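Long-range contact in saframycin Mx1 synthetase B (Legionella pneumophila subsp. pneumophila, PDB 3KXW), which belongs to the fatty acid AMP ligases, members of the ANL superfamily of AMP-binding enzymes, and is modelled with 5'-O-[(S)-(dodecanoyloxy)(hydroxy)phosphoryl]adenosine in its pocket: residues 192-205 with 224-236. Residues are numbered along the deposited sequence; the frame is centred on the assembly and turned at random.
With 1ZZ (5'-O-[(S)-(dodecanoyloxy)(hydroxy)phosphoryl]adenosine), chain B.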
loop_
_atom_site.group_PDB
_atom_site.type_symbol
_atom_site.label_atom_id
_atom_site.label_comp_id
_atom_site.label_asym_id
_atom_site.label_seq_id
_atom_site.Cartn_x
_atom_site.Cartn_y
_atom_site.Cartn_z
ATOM N N LEU A 192 1.403 8.356 -15.168
ATOM C CA LEU A 192 2.541 8.047 -14.325
ATOM C C LEU A 192 3.470 9.250 -14.189
ATOM O O LEU A 192 3.781 9.676 -13.077
ATOM C CB LEU A 192 3.292 6.852 -14.896
ATOM C CG LEU A 192 4.576 6.469 -14.148
ATOM C CD1 LEU A 192 4.296 6.088 -12.691
ATOM C CD2 LEU A 192 5.276 5.338 -14.876
ATOM N N LEU A 193 3.916 9.803 -15.313
ATOM C CA LEU A 193 4.791 10.977 -15.234
ATOM C C LEU A 193 4.097 12.139 -14.535
ATOM O O LEU A 193 4.718 12.879 -13.793
ATOM C CB LEU A 193 5.282 11.404 -16.619
ATOM C CG LEU A 193 6.254 10.471 -17.368
ATOM C CD1 LEU A 193 6.571 11.105 -18.752
ATOM C CD2 LEU A 193 7.527 10.235 -16.560
ATOM N N ASP A 194 2.809 12.326 -14.774
ATOM C CA ASP A 194 2.141 13.432 -14.125
ATOM C C ASP A 194 2.221 13.284 -12.601
ATOM O O ASP A 194 2.489 14.249 -11.865
ATOM C CB ASP A 194 0.677 13.498 -14.505
ATOM C CG ASP A 194 0.011 14.735 -13.948
ATOM O OD1 ASP A 194 0.304 15.824 -14.468
ATOM O OD2 ASP A 194 -0.767 14.634 -12.984
ATOM N N ASN A 195 1.940 12.082 -12.122
ATOM C CA ASN A 195 1.940 11.880 -10.675
ATOM C C ASN A 195 3.328 11.900 -10.058
ATOM O O ASN A 195 3.513 12.453 -8.977
ATOM C CB ASN A 195 1.165 10.633 -10.251
ATOM C CG ASN A 195 0.562 10.796 -8.854
ATOM O OD1 ASN A 195 0.978 10.157 -7.893
ATOM N ND2 ASN A 195 -0.404 11.700 -8.743
ATOM N N LEU A 196 4.303 11.301 -10.742
ATOM C CA LEU A 196 5.687 11.365 -10.290
ATOM C C LEU A 196 6.131 12.803 -10.111
ATOM O O LEU A 196 6.857 13.111 -9.196
ATOM C CB LEU A 196 6.658 10.651 -11.253
ATOM C CG LEU A 196 6.422 9.155 -11.493
ATOM C CD1 LEU A 196 7.499 8.543 -12.355
ATOM C CD2 LEU A 196 6.190 8.339 -10.193
ATOM N N ASN A 197 5.718 13.676 -11.014
ATOM C CA ASN A 197 6.066 15.089 -10.884
ATOM C C ASN A 197 5.358 15.730 -9.691
ATOM O O ASN A 197 5.939 16.543 -8.961
ATOM C CB ASN A 197 5.694 15.858 -12.154
ATOM C CG ASN A 197 5.920 17.361 -12.003
ATOM O OD1 ASN A 197 7.047 17.805 -11.776
ATOM N ND2 ASN A 197 4.851 18.140 -12.124
ATOM N N LYS A 198 4.098 15.374 -9.503
ATOM C CA LYS A 198 3.352 15.901 -8.377
ATOM C C LYS A 198 3.979 15.453 -7.049
ATOM O O LYS A 198 4.086 16.244 -6.114
ATOM C CB LYS A 198 1.889 15.478 -8.448
ATOM C CG LYS A 198 1.080 16.294 -9.439
ATOM C CD LYS A 198 -0.277 15.635 -9.669
ATOM C CE LYS A 198 -1.266 16.596 -10.319
ATOM N NZ LYS A 198 -0.857 17.090 -11.658
ATOM N N ILE A 199 4.406 14.198 -6.984
ATOM C CA ILE A 199 5.063 13.663 -5.788
ATOM C C ILE A 199 6.418 14.337 -5.530
ATOM O O ILE A 199 6.696 14.808 -4.414
ATOM C CB ILE A 199 5.257 12.125 -5.896
ATOM C CG1 ILE A 199 3.893 11.428 -6.039
ATOM C CG2 ILE A 199 6.050 11.573 -4.705
ATOM C CD1 ILE A 199 3.982 9.937 -6.395
ATOM N N PHE A 200 7.268 14.373 -6.551
ATOM C CA PHE A 200 8.585 15.007 -6.419
ATOM C C PHE A 200 8.444 16.450 -5.944
ATOM O O PHE A 200 9.201 16.929 -5.080
ATOM C CB PHE A 200 9.344 14.946 -7.753
ATOM C CG PHE A 200 10.771 15.402 -7.674
ATOM C CD1 PHE A 200 11.799 14.480 -7.507
ATOM C CD2 PHE A 200 11.093 16.748 -7.785
ATOM C CE1 PHE A 200 13.128 14.897 -7.443
ATOM C CE2 PHE A 200 12.420 17.172 -7.724
ATOM C CZ PHE A 200 13.433 16.246 -7.566
ATOM N N THR A 201 7.461 17.137 -6.500
ATOM C CA THR A 201 7.273 18.548 -6.206
ATOM C C THR A 201 6.676 18.768 -4.837
ATOM O O THR A 201 7.188 19.574 -4.051
ATOM C CB THR A 201 6.363 19.198 -7.236
ATOM O OG1 THR A 201 7.040 19.216 -8.490
ATOM C CG2 THR A 201 6.040 20.613 -6.827
ATOM N N SER A 202 5.594 18.047 -4.555
ATOM C CA SER A 202 4.843 18.236 -3.312
ATOM C C SER A 202 5.686 17.841 -2.092
ATOM O O SER A 202 5.574 18.465 -1.041
ATOM C CB SER A 202 3.515 17.463 -3.352
ATOM O OG SER A 202 2.662 17.962 -4.381
ATOM N N PHE A 203 6.542 16.832 -2.262
ATOM C CA PHE A 203 7.439 16.365 -1.199
ATOM C C PHE A 203 8.733 17.190 -1.090
ATOM O O PHE A 203 9.622 16.845 -0.323
ATOM C CB PHE A 203 7.778 14.862 -1.348
ATOM C CG PHE A 203 6.700 13.939 -0.808
ATOM C CD1 PHE A 203 5.428 13.913 -1.387
ATOM C CD2 PHE A 203 6.960 13.104 0.274
ATOM C CE1 PHE A 203 4.409 13.075 -0.879
ATOM C CE2 PHE A 203 5.950 12.253 0.780
ATOM C CZ PHE A 203 4.685 12.250 0.192
ATOM N N HIS A 204 8.835 18.267 -1.863
ATOM C CA HIS A 204 10.021 19.122 -1.822
ATOM C C HIS A 204 11.313 18.321 -1.970
ATOM O O HIS A 204 12.279 18.555 -1.246
ATOM C CB HIS A 204 10.068 19.911 -0.510
ATOM C CG HIS A 204 9.080 21.038 -0.426
ATOM N ND1 HIS A 204 7.861 21.022 -1.066
ATOM C CD2 HIS A 204 9.121 22.205 0.261
ATOM C CE1 HIS A 204 7.202 22.137 -0.801
ATOM N NE2 HIS A 204 7.944 22.871 0.010
HETATM N N MSE A 205 11.331 17.367 -2.898
HETATM C CA MSE A 205 12.522 16.557 -3.130
HETATM C C MSE A 205 13.616 17.395 -3.765
HETATM O O MSE A 205 13.329 18.346 -4.479
HETATM C CB MSE A 205 12.191 15.378 -4.047
HETATM C CG MSE A 205 11.166 14.470 -3.418
HETATM SE SE MSE A 205 11.054 12.718 -4.254
HETATM C CE MSE A 205 9.566 12.072 -3.190
ATOM N N ILE A 224 4.861 3.320 -6.764
ATOM C CA ILE A 224 4.874 4.618 -7.447
ATOM C C ILE A 224 5.627 5.668 -6.626
ATOM O O ILE A 224 6.484 6.376 -7.133
ATOM C CB ILE A 224 3.444 5.070 -7.782
ATOM C CG1 ILE A 224 2.791 4.055 -8.765
ATOM C CG2 ILE A 224 3.426 6.495 -8.337
ATOM C CD1 ILE A 224 1.348 4.370 -9.038
ATOM N N GLY A 225 5.314 5.728 -5.339
ATOM C CA GLY A 225 5.976 6.647 -4.438
ATOM C C GLY A 225 7.435 6.334 -4.176
ATOM O O GLY A 225 8.282 7.217 -4.256
ATOM N N CYS A 226 7.742 5.091 -3.839
ATOM C CA CYS A 226 9.063 4.819 -3.261
ATOM C C CYS A 226 10.069 4.179 -4.234
ATOM O O CYS A 226 11.230 3.996 -3.895
ATOM C CB CYS A 226 8.916 3.961 -2.007
ATOM S SG CYS A 226 7.878 4.764 -0.768
ATOM N N ILE A 227 9.625 3.852 -5.444
ATOM C CA ILE A 227 10.546 3.283 -6.439
ATOM C C ILE A 227 10.559 4.120 -7.727
ATOM O O ILE A 227 11.613 4.595 -8.160
ATOM C CB ILE A 227 10.206 1.807 -6.796
ATOM C CG1 ILE A 227 10.298 0.905 -5.566
ATOM C CG2 ILE A 227 11.163 1.271 -7.891
ATOM C CD1 ILE A 227 9.756 -0.497 -5.765
ATOM N N LEU A 228 9.391 4.304 -8.327
ATOM C CA LEU A 228 9.320 5.000 -9.603
ATOM C C LEU A 228 9.622 6.489 -9.476
ATOM O O LEU A 228 10.313 7.048 -10.334
ATOM C CB LEU A 228 8.003 4.744 -10.320
ATOM C CG LEU A 228 7.723 3.256 -10.583
ATOM C CD1 LEU A 228 6.375 3.116 -11.278
ATOM C CD2 LEU A 228 8.841 2.547 -11.392
ATOM N N THR A 229 9.154 7.117 -8.401
ATOM C CA THR A 229 9.487 8.526 -8.190
ATOM C C THR A 229 11.004 8.783 -8.057
ATOM O O THR A 229 11.529 9.674 -8.713
ATOM C CB THR A 229 8.701 9.146 -7.014
ATOM O OG1 THR A 229 7.295 9.035 -7.279
ATOM C CG2 THR A 229 9.071 10.620 -6.843
ATOM N N PRO A 230 11.699 8.035 -7.188
ATOM C CA PRO A 230 13.155 8.237 -7.094
ATOM C C PRO A 230 13.886 7.958 -8.416
ATOM O O PRO A 230 14.808 8.681 -8.785
ATOM C CB PRO A 230 13.612 7.202 -6.040
ATOM C CG PRO A 230 12.394 6.632 -5.442
ATOM C CD PRO A 230 11.174 7.092 -6.175
ATOM N N ILE A 231 13.505 6.892 -9.110
ATOM C CA ILE A 231 14.115 6.622 -10.414
ATOM C C ILE A 231 13.919 7.812 -11.376
ATOM O O ILE A 231 14.873 8.295 -11.999
ATOM C CB ILE A 231 13.584 5.283 -11.005
ATOM C CG1 ILE A 231 14.116 4.125 -10.154
ATOM C CG2 ILE A 231 14.029 5.110 -12.474
ATOM C CD1 ILE A 231 13.567 2.748 -10.530
ATOM N N TYR A 232 12.683 8.292 -11.470
ATOM C CA TYR A 232 12.347 9.488 -12.241
ATOM C C TYR A 232 13.142 10.733 -11.818
ATOM O O TYR A 232 13.601 11.521 -12.655
ATOM C CB TYR A 232 10.847 9.736 -12.071
ATOM C CG TYR A 232 10.339 11.080 -12.557
ATOM C CD1 TYR A 232 10.130 11.310 -13.910
ATOM C CD2 TYR A 232 10.038 12.098 -11.665
ATOM C CE1 TYR A 232 9.635 12.525 -14.358
ATOM C CE2 TYR A 232 9.537 13.313 -12.102
ATOM C CZ TYR A 232 9.340 13.513 -13.443
ATOM O OH TYR A 232 8.853 14.710 -13.880
ATOM N N GLY A 233 13.286 10.942 -10.516
ATOM C CA GLY A 233 13.884 12.173 -10.015
ATOM C C GLY A 233 15.393 12.154 -9.759
ATOM O O GLY A 233 15.952 13.144 -9.290
ATOM N N GLY A 234 16.063 11.040 -10.043
ATOM C CA GLY A 234 17.511 10.978 -9.855
ATOM C C GLY A 234 17.956 10.780 -8.411
ATOM O O GLY A 234 19.060 11.176 -8.016
ATOM N N ILE A 235 17.089 10.153 -7.623
ATOM C CA ILE A 235 17.229 10.102 -6.171
ATOM C C ILE A 235 17.377 8.679 -5.706
ATOM O O ILE A 235 16.700 7.783 -6.227
ATOM C CB ILE A 235 15.930 10.607 -5.494
ATOM C CG1 ILE A 235 15.718 12.093 -5.766
ATOM C CG2 ILE A 235 15.933 10.309 -3.972
ATOM C CD1 ILE A 235 16.903 12.921 -5.511
ATOM N N GLN A 236 18.213 8.446 -4.703
ATOM C CA GLN A 236 18.399 7.069 -4.223
ATOM C C GLN A 236 17.140 6.488 -3.572
ATOM O O GLN A 236 16.464 7.170 -2.792
ATOM C CB GLN A 236 19.545 6.987 -3.222
ATOM C CG GLN A 236 20.939 7.051 -3.824
ATOM C CD GLN A 236 21.985 6.650 -2.810
ATOM O OE1 GLN A 236 22.649 7.500 -2.202
ATOM N NE2 GLN A 236 22.137 5.354 -2.620
HETATM P P 1ZZ B . -5.215 2.154 -2.804
HETATM C C1 1ZZ B . 7.538 9.257 -1.847
HETATM N N1 1ZZ B . -7.015 6.018 2.006
HETATM O O1 1ZZ B . -3.643 3.839 -0.501
HETATM C C2 1ZZ B . 6.251 8.734 -1.196
HETATM N N2 1ZZ B . -5.338 7.496 2.045
HETATM O O2 1ZZ B . -3.889 3.156 -2.731
HETATM C C3 1ZZ B . 5.006 9.468 -1.710
HETATM N N3 1ZZ B . -8.335 6.929 4.081
HETATM O O3 1ZZ B . -5.793 2.235 -4.129
HETATM C C4 1ZZ B . 3.733 8.666 -1.401
HETATM N N4 1ZZ B . -7.210 8.811 5.082
HETATM O O4 1ZZ B . -4.719 0.651 -2.485
HETATM C C5 1ZZ B . 2.456 9.519 -1.476
HETATM N N5 1ZZ B . -5.259 9.797 4.258
HETATM O O5 1ZZ B . -6.340 2.555 -1.640
HETATM C C6 1ZZ B . 1.272 8.651 -1.028
HETATM O O6 1ZZ B . -7.175 3.903 0.719
HETATM C C7 1ZZ B . -0.153 9.226 -0.829
HETATM O O7 1ZZ B . -9.931 4.790 1.019
HETATM C C8 1ZZ B . -1.258 8.326 -0.241
HETATM O O8 1ZZ B . -9.566 5.157 -1.403
HETATM C C9 1ZZ B . -1.856 7.465 -1.366
HETATM C C10 1ZZ B . -2.408 6.098 -0.896
HETATM C C11 1ZZ B . -2.714 5.241 -2.157
HETATM C C12 1ZZ B . -3.842 4.249 -1.815
HETATM C C13 1ZZ B . -6.838 3.871 -1.530
HETATM C C14 1ZZ B . -7.733 3.953 -0.460
HETATM C C15 1ZZ B . -8.604 5.261 -0.481
HETATM C C16 1ZZ B . -9.034 5.399 0.760
HETATM C C17 1ZZ B . -7.841 5.020 1.493
HETATM C C18 1ZZ B . -5.780 6.485 1.398
HETATM C C19 1ZZ B . -6.279 7.726 3.183
HETATM C C20 1ZZ B . -7.273 6.890 3.114
HETATM C C21 1ZZ B . -8.296 7.811 5.050
HETATM C C22 1ZZ B . -6.296 8.796 4.255
#
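Leu196 is the main bump. Its side chain enters a hollow on helix 224-233 lined by Ile224, Leu228, Thr229 and Tyr232, a knob-into-hole fit. The two branches part inside it. Leu196 CD1 presses on Tyr232 CB at 3.6 Å, while Leu196 CD2 lies 3.2 Å from Thr229 OG1. Leu196 CB sits over one face of the Tyr232 ring, a CH-pi contact 4.0 Å from the ring centroid. The ring reaches across helix 192-202 because Tyr232 CG stands anti to the backbone N (chi1 168°). Leu193 CD2 meets it obliquely near CE1, and the Tyr232 hydroxyl, close to Asn197 CB, is hydrogen-bonded to Ser2 N. The helix axes cross almost at right angles (89°), 9.5 Å apart, inside the AMP-binding domain of this ANL-superfamily protein. Thr229 is a smaller bump on the facing side. Thr229 OG1 donates a hydrogen bond back to Ile224 O, 2.8 Å long. That carbonyl also takes Thr229 N, from the opposite face of its plane, in a wider pi-type turn. The methyl Thr229 CG2 rests against both Ile199 CG2 and the selenium of Met205, a selenomethionine. Further along, the Phe200 ring lies against Gly233, and Phe200 CE1 is 3.8 Å from Gly233 CA. Met205 CB covers one face of Phe200, and Ile235 CG1 meets the ring edge. Ile199, Phe203, Met205 and Gly225 continue into the ligand pocket, where Gly225 O comes within 3.2 Å of 1ZZ C1, the end of the dodecanoyl chain.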